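Local atomic coordinates of probable endoglucanase (Gluconacetobacter xylinus, PDB entry 1WZZ), a protein that hydrolyses internal beta-1,4-glucosidic linkages of cellulose and carboxymethyl-cellulose as a secreted endoglucanase of glycoside hydrolase family 8. Residues Val241-Tyr246 with Thr321-Ile326; Asn264-Gly267 with Leu271-Trp274; Tyr291-Glu296 with Glu305-Asp310. One frame throughout, in Å; residues are numbered along the deposited sequence.

Contact 1 (Val241-Tyr246 with Thr321-Ile326); sequences VPLYFY and TLLVYI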
loop_
_atom_site.group_PDB
_atom_site.type_symbol
_atom_site.label_atom_id
_atom_site.label_comp_id
_atom_site.label_asym_id
_atom_site.label_seq_id
_atom_site.Cartn_x
_atom_site.Cartn_y
_atom_site.Cartn_z
ATOM N N VAL A 241 -3.657 5.277 -3.607
ATOM C CA VAL A 241 -4.502 4.805 -4.703
ATOM C C VAL A 241 -4.027 5.253 -6.095
ATOM O O VAL A 241 -3.805 4.420 -6.978
ATOM C CB VAL A 241 -5.984 5.199 -4.457
ATOM C CG1 VAL A 241 -6.844 4.857 -5.688
ATOM C CG2 VAL A 241 -6.502 4.442 -3.230
ATOM N N PRO A 242 -3.821 6.568 -6.320
ATOM C CA PRO A 242 -3.357 6.969 -7.654
ATOM C C PRO A 242 -2.003 6.359 -7.998
ATOM O O PRO A 242 -1.765 6.005 -9.150
ATOM C CB PRO A 242 -3.296 8.513 -7.580
ATOM C CG PRO A 242 -3.224 8.806 -6.115
ATOM C CD PRO A 242 -4.115 7.739 -5.481
ATOM N N LEU A 243 -1.154 6.195 -6.978
ATOM C CA LEU A 243 0.146 5.610 -7.201
ATOM C C LEU A 243 0.061 4.139 -7.649
ATOM O O LEU A 243 0.642 3.759 -8.654
ATOM C CB LEU A 243 0.991 5.685 -5.932
ATOM C CG LEU A 243 2.399 5.106 -6.144
ATOM C CD1 LEU A 243 3.156 5.974 -7.140
ATOM C CD2 LEU A 243 3.131 5.047 -4.811
ATOM N N TYR A 244 -0.672 3.318 -6.915
ATOM C CA TYR A 244 -0.719 1.905 -7.277
ATOM C C TYR A 244 -1.358 1.667 -8.650
ATOM O O TYR A 244 -0.920 0.807 -9.419
ATOM C CB TYR A 244 -1.480 1.125 -6.207
ATOM C CG TYR A 244 -0.723 0.863 -4.930
ATOM C CD1 TYR A 244 -1.358 1.006 -3.688
ATOM C CD2 TYR A 244 0.597 0.424 -4.941
ATOM C CE1 TYR A 244 -0.691 0.733 -2.490
ATOM C CE2 TYR A 244 1.279 0.131 -3.722
ATOM C CZ TYR A 244 0.624 0.293 -2.519
ATOM O OH TYR A 244 1.267 0.011 -1.347
ATOM N N PHE A 245 -2.404 2.424 -8.970
ATOM C CA PHE A 245 -3.039 2.242 -10.255
ATOM C C PHE A 245 -2.181 2.801 -11.397
ATOM O O PHE A 245 -2.164 2.224 -12.482
ATOM C CB PHE A 245 -4.478 2.809 -10.190
ATOM C CG PHE A 245 -5.432 1.887 -9.461
ATOM C CD1 PHE A 245 -5.421 1.802 -8.071
ATOM C CD2 PHE A 245 -6.265 1.024 -10.181
ATOM C CE1 PHE A 245 -6.214 0.870 -7.396
ATOM C CE2 PHE A 245 -7.072 0.079 -9.515
ATOM C CZ PHE A 245 -7.044 0.003 -8.122
ATOM N N TYR A 246 -1.440 3.890 -11.162
ATOM C CA TYR A 246 -0.520 4.407 -12.178
ATOM C C TYR A 246 0.554 3.340 -12.450
ATOM O O TYR A 246 0.851 3.002 -13.592
ATOM C CB TYR A 246 0.154 5.709 -11.678
ATOM C CG TYR A 246 1.628 5.889 -12.063
ATOM C CD1 TYR A 246 2.656 5.529 -11.176
ATOM C CD2 TYR A 246 1.995 6.410 -13.315
ATOM C CE1 TYR A 246 4.005 5.675 -11.517
ATOM C CE2 TYR A 246 3.365 6.555 -13.667
ATOM C CZ TYR A 246 4.352 6.182 -12.759
ATOM O OH TYR A 246 5.692 6.289 -13.084
ATOM N N THR A 321 7.830 7.926 -0.218
ATOM C CA THR A 321 8.686 8.438 -1.270
ATOM C C THR A 321 9.439 7.320 -1.985
ATOM O O THR A 321 9.477 7.283 -3.217
ATOM C CB THR A 321 9.693 9.460 -0.699
ATOM O OG1 THR A 321 8.960 10.554 -0.113
ATOM C CG2 THR A 321 10.584 10.014 -1.797
ATOM N N LEU A 322 10.016 6.390 -1.220
ATOM C CA LEU A 322 10.743 5.285 -1.849
ATOM C C LEU A 322 9.790 4.399 -2.663
ATOM O O LEU A 322 10.147 3.889 -3.722
ATOM C CB LEU A 322 11.501 4.491 -0.772
ATOM C CG LEU A 322 12.483 3.398 -1.210
ATOM C CD1 LEU A 322 13.215 3.698 -2.478
ATOM C CD2 LEU A 322 13.450 3.215 -0.054
ATOM N N LEU A 323 8.547 4.275 -2.215
ATOM C CA LEU A 323 7.569 3.488 -2.964
ATOM C C LEU A 323 7.383 4.110 -4.352
ATOM O O LEU A 323 7.232 3.410 -5.357
ATOM C CB LEU A 323 6.253 3.469 -2.199
ATOM C CG LEU A 323 5.183 2.520 -2.720
ATOM C CD1 LEU A 323 5.679 1.049 -2.562
ATOM C CD2 LEU A 323 3.908 2.764 -1.939
ATOM N N VAL A 324 7.380 5.446 -4.425
ATOM C CA VAL A 324 7.246 6.108 -5.711
ATOM C C VAL A 324 8.484 5.837 -6.593
ATOM O O VAL A 324 8.367 5.652 -7.814
ATOM C CB VAL A 324 7.046 7.648 -5.536
ATOM C CG1 VAL A 324 7.068 8.334 -6.908
ATOM C CG2 VAL A 324 5.692 7.926 -4.828
ATOM N N TYR A 325 9.675 5.836 -5.997
ATOM C CA TYR A 325 10.869 5.523 -6.794
ATOM C C TYR A 325 10.732 4.124 -7.413
ATOM O O TYR A 325 11.128 3.907 -8.559
ATOM C CB TYR A 325 12.139 5.569 -5.929
ATOM C CG TYR A 325 12.733 6.954 -5.777
ATOM C CD1 TYR A 325 13.813 7.362 -6.565
ATOM C CD2 TYR A 325 12.241 7.834 -4.824
ATOM C CE1 TYR A 325 14.392 8.630 -6.392
ATOM C CE2 TYR A 325 12.807 9.111 -4.646
ATOM C CZ TYR A 325 13.874 9.488 -5.429
ATOM O OH TYR A 325 14.413 10.745 -5.226
ATOM N N ILE A 326 10.162 3.187 -6.661
ATOM C CA ILE A 326 9.993 1.818 -7.187
ATOM C C ILE A 326 8.990 1.839 -8.337
ATOM O O ILE A 326 9.221 1.240 -9.393
ATOM C CB ILE A 326 9.457 0.847 -6.114
ATOM C CG1 ILE A 326 10.311 0.899 -4.845
ATOM C CG2 ILE A 326 9.382 -0.603 -6.711
ATOM C CD1 ILE A 326 11.742 0.606 -5.072
#
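L243 and L323 reach for each other in the same conformation: in both, CG lies anti to the backbone N (chi1 -178° and -171°), which directs the isobutyl group toward the facing helix. Their CD2 methyls meet there, 3.8 Å from L243 CD2 to L323 CD2. V324 completes a small apolar cluster. Its CG2, the branch beside the backbone N, sits against both methyls of L243, with V324 CG2 3.9 Å from L243 CD2. The CB of Y244 points past the other helix, but its ring reaches L323 with the OH end; ring and leucine cross at about a right angle, and L323 CD2 lies 4.1 Å from Y244 CE2 and 3.9 Å from Y244 OH, obliquely to the ring. The axes of the two segments pass 10.7 Å apart and run nearly parallel, at 18°, so long side chains have to bridge the interval. Other helices close the sides of this core: V324 also touches A293 and V294 of helix 289-297, while L323 and Y244 touch L56 and Y53 of helix 48-61. The Y244 side chain is about 6 Å from that of D106, the predicted nucleophile. Two helices of the (alpha/alpha)6 barrel thus meet here without a hydrogen bond, through buried methyls and one tyrosine whose OH meets a methyl, close to the probable catalytic centre.

Contact 2 (Asn264-Gly267 with Leu271-Trp274); sequences NNFG and LPGW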
loop_
_atom_site.group_PDB
_atom_site.type_symbol
_atom_site.label_atom_id
_atom_site.label_comp_id
_atom_site.label_asym_id
_atom_site.label_seq_id
_atom_site.Cartn_x
_atom_site.Cartn_y
_atom_site.Cartn_z
ATOM N N ASN A 264 -2.889 20.165 -9.207
ATOM C CA ASN A 264 -2.600 21.509 -9.697
ATOM C C ASN A 264 -3.384 22.634 -9.057
ATOM O O ASN A 264 -2.992 23.823 -9.184
ATOM C CB ASN A 264 -2.679 21.514 -11.218
ATOM C CG ASN A 264 -1.524 20.736 -11.838
ATOM O OD1 ASN A 264 -0.354 21.042 -11.602
ATOM N ND2 ASN A 264 -1.841 19.711 -12.604
ATOM N N ASN A 265 -4.455 22.309 -8.347
ATOM C CA ASN A 265 -5.205 23.347 -7.651
ATOM C C ASN A 265 -4.308 23.907 -6.546
ATOM O O ASN A 265 -4.366 25.091 -6.223
ATOM C CB ASN A 265 -6.457 22.782 -6.981
ATOM C CG ASN A 265 -7.156 23.817 -6.128
ATOM O OD1 ASN A 265 -7.671 24.799 -6.651
ATOM N ND2 ASN A 265 -7.153 23.623 -4.820
ATOM N N PHE A 266 -3.469 23.050 -5.983
ATOM C CA PHE A 266 -2.579 23.423 -4.891
ATOM C C PHE A 266 -1.142 23.793 -5.259
ATOM O O PHE A 266 -0.572 24.741 -4.713
ATOM C CB PHE A 266 -2.536 22.274 -3.867
ATOM C CG PHE A 266 -3.879 21.946 -3.285
ATOM C CD1 PHE A 266 -4.408 22.717 -2.251
ATOM C CD2 PHE A 266 -4.653 20.908 -3.806
ATOM C CE1 PHE A 266 -5.683 22.466 -1.755
ATOM C CE2 PHE A 266 -5.916 20.654 -3.321
ATOM C CZ PHE A 266 -6.443 21.432 -2.289
ATOM N N GLY A 267 -0.543 23.018 -6.163
ATOM C CA GLY A 267 0.842 23.242 -6.540
ATOM C C GLY A 267 1.768 22.529 -5.572
ATOM O O GLY A 267 1.355 22.132 -4.464
ATOM N N LEU A 271 0.453 21.161 -1.136
ATOM C CA LEU A 271 -0.418 19.981 -1.163
ATOM C C LEU A 271 -0.960 19.700 0.230
ATOM O O LEU A 271 -0.248 19.813 1.241
ATOM C CB LEU A 271 0.366 18.760 -1.653
ATOM C CG LEU A 271 0.874 18.865 -3.086
ATOM C CD1 LEU A 271 1.720 17.614 -3.364
ATOM C CD2 LEU A 271 -0.280 18.928 -4.066
ATOM N N PRO A 272 -2.241 19.309 0.327
ATOM C CA PRO A 272 -2.818 19.028 1.650
ATOM C C PRO A 272 -2.535 17.591 2.162
ATOM O O PRO A 272 -2.501 16.645 1.373
ATOM C CB PRO A 272 -4.320 19.277 1.416
ATOM C CG PRO A 272 -4.504 18.774 0.026
ATOM C CD PRO A 272 -3.277 19.358 -0.715
ATOM N N GLY A 273 -2.353 17.450 3.473
ATOM C CA GLY A 273 -2.148 16.140 4.082
ATOM C C GLY A 273 -3.482 15.405 4.089
ATOM O O GLY A 273 -3.536 14.165 4.091
ATOM N N TRP A 274 -4.583 16.153 4.168
ATOM C CA TRP A 274 -5.894 15.523 4.067
ATOM C C TRP A 274 -6.909 16.521 3.531
ATOM O O TRP A 274 -6.684 17.731 3.589
ATOM C CB TRP A 274 -6.395 14.947 5.411
ATOM C CG TRP A 274 -6.455 15.876 6.614
ATOM C CD1 TRP A 274 -5.582 15.902 7.665
ATOM C CD2 TRP A 274 -7.484 16.834 6.931
ATOM N NE1 TRP A 274 -5.996 16.804 8.615
ATOM C CE2 TRP A 274 -7.157 17.393 8.192
ATOM C CE3 TRP A 274 -8.640 17.271 6.275
ATOM C CZ2 TRP A 274 -7.948 18.371 8.816
ATOM C CZ3 TRP A 274 -9.436 18.253 6.897
ATOM C CH2 TRP A 274 -9.079 18.787 8.155
#
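P272 covers one face of the F266 ring where helix 253-266 ends and the chain doubles back, and the contact can be followed outward along the phenylalanine side chain. At the root, F266 CB rests 4.0 Å from L271 CD2. Beyond it, F266 CG has P272 CD at 3.7 Å, and the remaining ring carbons also lie against the proline. P272 CD stands above the middle of the F266 ring, 3.6 Å from its centroid and 10° off the normal, a CH-pi contact. At the far end, F266 CZ meets P272 CG at 4.0 Å. The opposite face is taken by the side-chain amide of N265, whose ND2 lies 3.4 Å above the F266 ring plane, so the phenyl is held between an amide and a pyrrolidine. F262, one helical turn earlier, adds an edge-to-face stack. Were F266 replaced by an alanine, P272 CD and N265 ND2 would probably both lose the ring between them, opening a gap between the helix end and the returning chain. G267, with positive phi (86°), leaves the helix at backbone angles that would press a CB against the preceding carbonyl oxygen. The carbonyl oxygen G267 O then comes 3.6 Å from L271 CG. Beyond the turn, L271 also packs on L292 and A295 of helix 289-297. No hydrogen bond joins the two segments; the turn is closed by the CH-pi contact and apolar packing, in which the slightly positive C-H groups of the proline meet the electron-rich face of the phenyl.

Contact 3 (Tyr291-Glu296 with Glu305-Asp310); sequences YLAVAE and ELPTLD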
loop_
_atom_site.group_PDB
_atom_site.type_symbol
_atom_site.label_atom_id
_atom_site.label_comp_id
_atom_site.label_asym_id
_atom_site.label_seq_id
_atom_site.Cartn_x
_atom_site.Cartn_y
_atom_site.Cartn_z
ATOM N N TYR A 291 3.793 12.817 -0.463
ATOM C CA TYR A 291 2.614 13.118 -1.277
ATOM C C TYR A 291 3.050 13.829 -2.539
ATOM O O TYR A 291 2.447 13.628 -3.579
ATOM C CB TYR A 291 1.637 14.061 -0.552
ATOM C CG TYR A 291 0.671 13.411 0.394
ATOM C CD1 TYR A 291 1.086 12.431 1.300
ATOM C CD2 TYR A 291 -0.638 13.904 0.490
ATOM C CE1 TYR A 291 0.201 11.959 2.307
ATOM C CE2 TYR A 291 -1.504 13.463 1.474
ATOM C CZ TYR A 291 -1.094 12.501 2.381
ATOM O OH TYR A 291 -1.977 12.135 3.387
ATOM N N LEU A 292 4.088 14.681 -2.431
ATOM C CA LEU A 292 4.596 15.376 -3.603
ATOM C C LEU A 292 5.143 14.375 -4.604
ATOM O O LEU A 292 4.918 14.516 -5.805
ATOM C CB LEU A 292 5.689 16.374 -3.198
ATOM C CG LEU A 292 6.355 17.117 -4.345
ATOM C CD1 LEU A 292 5.322 17.872 -5.207
ATOM C CD2 LEU A 292 7.339 18.082 -3.702
ATOM N N ALA A 293 5.835 13.345 -4.111
ATOM C CA ALA A 293 6.367 12.324 -5.010
ATOM C C ALA A 293 5.202 11.660 -5.755
ATOM O O ALA A 293 5.248 11.477 -6.970
ATOM C CB ALA A 293 7.158 11.283 -4.204
ATOM N N VAL A 294 4.139 11.307 -5.027
ATOM C CA VAL A 294 2.989 10.700 -5.685
ATOM C C VAL A 294 2.384 11.623 -6.732
ATOM O O VAL A 294 2.092 11.209 -7.862
ATOM C CB VAL A 294 1.905 10.309 -4.652
ATOM C CG1 VAL A 294 0.623 9.846 -5.379
ATOM C CG2 VAL A 294 2.436 9.187 -3.766
ATOM N N ALA A 295 2.198 12.890 -6.354
ATOM C CA ALA A 295 1.625 13.867 -7.269
ATOM C C ALA A 295 2.445 14.039 -8.533
ATOM O O ALA A 295 1.899 14.155 -9.633
ATOM C CB ALA A 295 1.470 15.218 -6.541
ATOM N N GLU A 296 3.767 14.033 -8.386
ATOM C CA GLU A 296 4.636 14.195 -9.549
ATOM C C GLU A 296 4.465 13.061 -10.556
ATOM O O GLU A 296 4.670 13.262 -11.749
ATOM C CB GLU A 296 6.102 14.344 -9.089
ATOM C CG GLU A 296 6.334 15.700 -8.402
ATOM C CD GLU A 296 7.685 15.863 -7.727
ATOM O OE1 GLU A 296 8.053 17.020 -7.429
ATOM O OE2 GLU A 296 8.362 14.865 -7.457
ATOM N N GLU A 305 11.772 15.888 -10.697
ATOM C CA GLU A 305 12.873 15.750 -9.733
ATOM C C GLU A 305 12.288 15.336 -8.385
ATOM O O GLU A 305 11.917 16.175 -7.583
ATOM C CB GLU A 305 13.595 17.081 -9.601
ATOM C CG GLU A 305 14.661 17.065 -8.525
ATOM C CD GLU A 305 15.458 15.780 -8.555
ATOM O OE1 GLU A 305 16.060 15.488 -9.610
ATOM O OE2 GLU A 305 15.476 15.062 -7.526
ATOM N N LEU A 306 12.195 14.034 -8.145
ATOM C CA LEU A 306 11.579 13.564 -6.915
ATOM C C LEU A 306 12.258 13.956 -5.623
ATOM O O LEU A 306 13.469 14.209 -5.588
ATOM C CB LEU A 306 11.486 12.028 -6.935
ATOM C CG LEU A 306 10.634 11.335 -8.002
ATOM C CD1 LEU A 306 10.779 9.808 -7.844
ATOM C CD2 LEU A 306 9.174 11.752 -7.846
ATOM N N PRO A 307 11.487 14.018 -4.523
ATOM C CA PRO A 307 12.066 14.356 -3.224
ATOM C C PRO A 307 13.029 13.195 -2.913
ATOM O O PRO A 307 12.875 12.109 -3.487
ATOM C CB PRO A 307 10.871 14.312 -2.270
ATOM C CG PRO A 307 9.691 14.620 -3.170
ATOM C CD PRO A 307 10.011 13.924 -4.461
ATOM N N THR A 308 14.015 13.435 -2.051
ATOM C CA THR A 308 14.962 12.389 -1.641
ATOM C C THR A 308 14.832 12.128 -0.144
ATOM O O THR A 308 14.392 12.993 0.654
ATOM C CB THR A 308 16.432 12.761 -2.006
ATOM O OG1 THR A 308 16.761 14.026 -1.424
ATOM C CG2 THR A 308 16.587 12.824 -3.534
ATOM N N LEU A 309 15.216 10.931 0.274
ATOM C CA LEU A 309 15.038 10.529 1.659
ATOM C C LEU A 309 15.906 11.226 2.700
ATOM O O LEU A 309 15.583 11.196 3.886
ATOM C CB LEU A 309 15.180 8.987 1.771
ATOM C CG LEU A 309 13.856 8.224 1.609
ATOM C CD1 LEU A 309 13.287 8.423 0.225
ATOM C CD2 LEU A 309 14.066 6.740 1.903
ATOM N N ASP A 310 17.005 11.833 2.266
ATOM C CA ASP A 310 17.832 12.536 3.225
ATOM C C ASP A 310 17.089 13.766 3.767
ATOM O O ASP A 310 17.491 14.337 4.783
ATOM C CB ASP A 310 19.186 12.915 2.607
ATOM C CG ASP A 310 19.065 13.574 1.250
ATOM O OD1 ASP A 310 18.440 12.991 0.336
ATOM O OD2 ASP A 310 19.633 14.681 1.080
HETATM O O HOH W 1 10.170 17.211 -6.018
#
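A loop laid against a helix, packed through apolar side chains and tied by one water, makes up this contact: residues 305-310, on the way to helix 315-331, return across helix 289-297, which they follow in the chain. A293 lies at the middle, its CB 3.9 Å from P307 CD and 4.2 Å from L306 CD2. From the preceding residue, L292, the CD2 methyl approaches P307 CG at 4.2 Å, so the proline ring spans the two helix residues. E296 passes L306 in the opposite direction. Its chain, extended beyond CG, brings the carboxylate over the loop backbone, where E296 OE2 lies 3.2 Å from L306 CD2 and 3.5 Å from P307 CD. E296 OE1 accepts a hydrogen bond from a water at 2.6 Å, and that same water donates to E305 O, also at 2.6 Å. The glutamate and the backbone carbonyl, two acceptors if the carboxylate is ionised, are thus reconciled by the water's two donated bonds. Further along, T308 OG1 donates to D310 OD1 at 2.6 Å, on the syn side of the carboxylate but 32° out of its plane, within the loop as it enters its 3-10 segment. Around the contact, L306 touches R328 of helix 315-331, while L309 packs on I25 and F26 of helix 18-30, so the loop lies among three helices.

Along the chain the order is helix 240-247, then contact 2, then contact 3, then helix 315-331, so contact 1 brings together the ends of a span that includes the other two. Contact 1 is deepest, its centre about 9 Å from the chain centre; those of contacts 3 and 2 lie at about 16 and 21 Å. Centres of contacts 1 and 3 are about 10 Å apart, those of 2 and 3 about 14 Å, and those of 1 and 2 about 17 Å. Contact 3 touches both others: P307 O of its loop probably accepts from Y325 OH, and Y291 OH of helix 289-297 probably bonds to G273 O. This helix and loop thus lie between the buried helix pair near the probable catalytic residues and the outlying turn.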